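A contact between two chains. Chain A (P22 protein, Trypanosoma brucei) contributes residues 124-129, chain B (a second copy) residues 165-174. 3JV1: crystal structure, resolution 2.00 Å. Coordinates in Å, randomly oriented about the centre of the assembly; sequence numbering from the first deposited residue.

Chain A 124-129: LYMGPD
Chain B (165-174) SEQADYEEWL

An irregular segment of chain A, without helix or strand, packs against one side of a chain B helix that spans residues 165-174 and runs on beyond both ends. The two stretches bury 311 Å² between them, and no hydrogen bond crosses; ring faces, ring edges and aliphatic carbons make the contact. Two CA pairs set the register: Tyr A125 CA to Asp B169 CA, 6.8 Å, and Gly A127 CA to Tyr B170 CA, 6.7 Å. The helix has phi/psi near -65/-40, with i to i+4 bonds such as Trp B173 N to Asp B169 O, 2.8 Å.

Leu A124 has phi/psi -88/163, chi1 m and chi2 t. Tyr A125 (-58/133) points toward the helix and is the most heavily covered residue. Its chi1 is t (-179°) and chi2 52°; the ring lies across the helix with OH leading toward Tyr B170. Asp B169 (chi1 m) places CB over one ring face, 3.7 Å from the Tyr A125 ring centroid and 11° off the normal, a CH-pi contact made by the methylene; its carboxylate OD1 is hydrogen-bonded elsewhere in the structure. Trp B173 CB lies near the plane of the same ring, 3.6 Å from Tyr A125 CE2. The Tyr A125 edge is directed toward the face of the Trp B173 five-membered ring in an offset edge-to-face pair, centroids 5.6 Å apart and planes at 86°. Tyr A125 OH reaches 3.4 Å from Tyr B170 CA and from Tyr B170 CB.

Met A126 (-100/17; all three chi m) points away and bends the chain; Gly A127 follows, open, at 77/175, a positive phi that favours glycine. Gly A127 CA sits over the indole, 4.2 Å from the five-membered ring centroid of Trp B173 and 3.9 Å from Trp B173 NE1. An ideal CB here would lie only 3.3 Å from that NE1 and 3.1 Å from Pro A128 CD, so the bare CA permits the close approach.

Pro A128 (-79/164, C-gamma endo) points toward the helix. Its CD stands 3.5 Å from the six-membered ring centroid of Trp B173 (chi1 t, chi2 83°), 11° off the normal, so glycine and proline cover the same indole face in succession. Pro A128 CG also meets CE1 of Tyr B170 (chi1 t, chi2 56°) at 3.8 Å. Asp A129 (-73/124; chi1 t) lies beyond reach of the helix.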

# COMPACT_ATOMS: atom_id res chain seq x y z
N LEU A 124 -4.17 9.21 10.77
CA LEU A 124 -5.24 9.79 11.58
C LEU A 124 -6.17 8.73 12.15
O LEU A 124 -6.21 7.59 11.68
CB LEU A 124 -6.05 10.78 10.74
CG LEU A 124 -5.26 11.90 10.07
CD1 LEU A 124 -6.20 12.71 9.18
CD2 LEU A 124 -4.61 12.79 11.12
N TYR A 125 -6.94 9.13 13.17
CA TYR A 125 -7.90 8.25 13.81
C TYR A 125 -8.87 7.78 12.73
O TYR A 125 -9.36 8.59 11.95
CB TYR A 125 -8.66 9.01 14.90
CG TYR A 125 -9.68 8.18 15.65
CD1 TYR A 125 -9.33 6.96 16.24
CD2 TYR A 125 -10.99 8.64 15.82
CE1 TYR A 125 -10.25 6.22 16.97
CE2 TYR A 125 -11.92 7.91 16.55
CZ TYR A 125 -11.54 6.71 17.12
OH TYR A 125 -12.46 5.99 17.85
N MET A 126 -9.12 6.48 12.70
CA MET A 126 -10.01 5.90 11.69
C MET A 126 -11.42 5.63 12.21
O MET A 126 -12.18 4.89 11.59
CB MET A 126 -9.39 4.62 11.16
CG MET A 126 -8.05 4.83 10.46
SD MET A 126 -8.22 5.88 9.01
CE MET A 126 -9.11 4.79 7.92
N GLY A 127 -11.75 6.23 13.34
CA GLY A 127 -13.06 6.02 13.93
C GLY A 127 -13.15 4.68 14.61
O GLY A 127 -12.21 3.88 14.53
N PRO A 128 -14.26 4.38 15.30
CA PRO A 128 -14.42 3.10 16.00
C PRO A 128 -14.80 1.96 15.05
O PRO A 128 -15.21 2.19 13.91
CB PRO A 128 -15.55 3.40 16.97
CG PRO A 128 -16.45 4.28 16.15
CD PRO A 128 -15.44 5.24 15.51
N ASP A 129 -14.65 0.74 15.56
CA ASP A 129 -15.01 -0.46 14.83
C ASP A 129 -16.54 -0.42 14.86
O ASP A 129 -17.13 -0.33 15.94
CB ASP A 129 -14.49 -1.69 15.58
CG ASP A 129 -14.85 -2.99 14.91
OD1 ASP A 129 -15.86 -3.03 14.18
OD2 ASP A 129 -14.13 -3.98 15.12
N SER B 165 -5.25 7.26 24.32
CA SER B 165 -5.48 8.22 23.25
C SER B 165 -6.59 7.76 22.32
O SER B 165 -7.30 8.58 21.74
CB SER B 165 -4.19 8.49 22.46
OG SER B 165 -3.72 7.32 21.82
N GLU B 166 -6.76 6.45 22.17
CA GLU B 166 -7.82 5.93 21.33
C GLU B 166 -9.15 6.36 21.95
O GLU B 166 -10.07 6.80 21.25
CB GLU B 166 -7.76 4.41 21.26
CG GLU B 166 -8.92 3.79 20.51
CD GLU B 166 -8.85 2.28 20.42
OE1 GLU B 166 -8.62 1.62 21.46
OE2 GLU B 166 -9.03 1.74 19.31
N GLN B 167 -9.23 6.24 23.27
CA GLN B 167 -10.42 6.60 24.03
C GLN B 167 -10.70 8.09 23.88
O GLN B 167 -11.84 8.50 23.70
CB GLN B 167 -10.20 6.23 25.51
CG GLN B 167 -11.31 6.67 26.45
CD GLN B 167 -12.65 6.12 26.06
OE1 GLN B 167 -12.79 4.93 25.76
NE2 GLN B 167 -13.67 6.97 26.07
N ALA B 168 -9.65 8.90 23.96
CA ALA B 168 -9.79 10.34 23.81
C ALA B 168 -10.21 10.68 22.38
O ALA B 168 -11.05 11.54 22.16
CB ALA B 168 -8.47 11.02 24.15
N ASP B 169 -9.61 10.00 21.40
CA ASP B 169 -9.94 10.24 20.01
C ASP B 169 -11.39 9.87 19.72
O ASP B 169 -12.07 10.54 18.94
CB ASP B 169 -9.02 9.44 19.07
CG ASP B 169 -7.62 10.02 18.98
OD1 ASP B 169 -7.41 11.18 19.42
OD2 ASP B 169 -6.73 9.32 18.47
N TYR B 170 -11.85 8.81 20.37
CA TYR B 170 -13.23 8.36 20.19
C TYR B 170 -14.22 9.39 20.68
O TYR B 170 -15.22 9.65 20.02
CB TYR B 170 -13.47 7.05 20.95
CG TYR B 170 -14.91 6.60 20.86
CD1 TYR B 170 -15.51 6.40 19.62
CD2 TYR B 170 -15.67 6.37 22.01
CE1 TYR B 170 -16.83 5.99 19.52
CE2 TYR B 170 -17.00 5.96 21.92
CZ TYR B 170 -17.57 5.77 20.67
OH TYR B 170 -18.88 5.36 20.55
N GLU B 171 -13.96 9.98 21.84
CA GLU B 171 -14.86 10.99 22.39
C GLU B 171 -14.81 12.27 21.56
O GLU B 171 -15.82 12.95 21.41
CB GLU B 171 -14.50 11.31 23.84
CG GLU B 171 -14.56 10.10 24.75
CD GLU B 171 -14.32 10.45 26.20
OE1 GLU B 171 -13.97 9.54 26.98
OE2 GLU B 171 -14.48 11.64 26.56
N GLU B 172 -13.63 12.60 21.05
CA GLU B 172 -13.48 13.80 20.24
C GLU B 172 -14.20 13.56 18.91
O GLU B 172 -14.78 14.47 18.32
CB GLU B 172 -11.99 14.08 20.03
CG GLU B 172 -11.66 15.47 19.52
CD GLU B 172 -11.71 15.56 18.02
OE1 GLU B 172 -11.31 14.57 17.37
OE2 GLU B 172 -12.11 16.62 17.49
N TRP B 173 -14.18 12.30 18.47
CA TRP B 173 -14.84 11.87 17.24
C TRP B 173 -16.35 12.12 17.38
O TRP B 173 -16.96 12.77 16.54
CB TRP B 173 -14.56 10.38 17.02
CG TRP B 173 -15.21 9.74 15.82
CD1 TRP B 173 -14.76 9.76 14.54
CD2 TRP B 173 -16.38 8.91 15.83
NE1 TRP B 173 -15.56 8.98 13.74
CE2 TRP B 173 -16.57 8.45 14.51
CE3 TRP B 173 -17.28 8.52 16.82
CZ2 TRP B 173 -17.63 7.60 14.16
CZ3 TRP B 173 -18.34 7.68 16.47
CH2 TRP B 173 -18.50 7.23 15.15
N LEU B 174 -16.93 11.62 18.47
CA LEU B 174 -18.36 11.81 18.73
C LEU B 174 -18.75 13.28 18.77
O LEU B 174 -19.72 13.70 18.14
CB LEU B 174 -18.74 11.17 20.07
CG LEU B 174 -18.67 9.65 20.19
CD1 LEU B 174 -18.82 9.22 21.64
CD2 LEU B 174 -19.76 9.03 19.33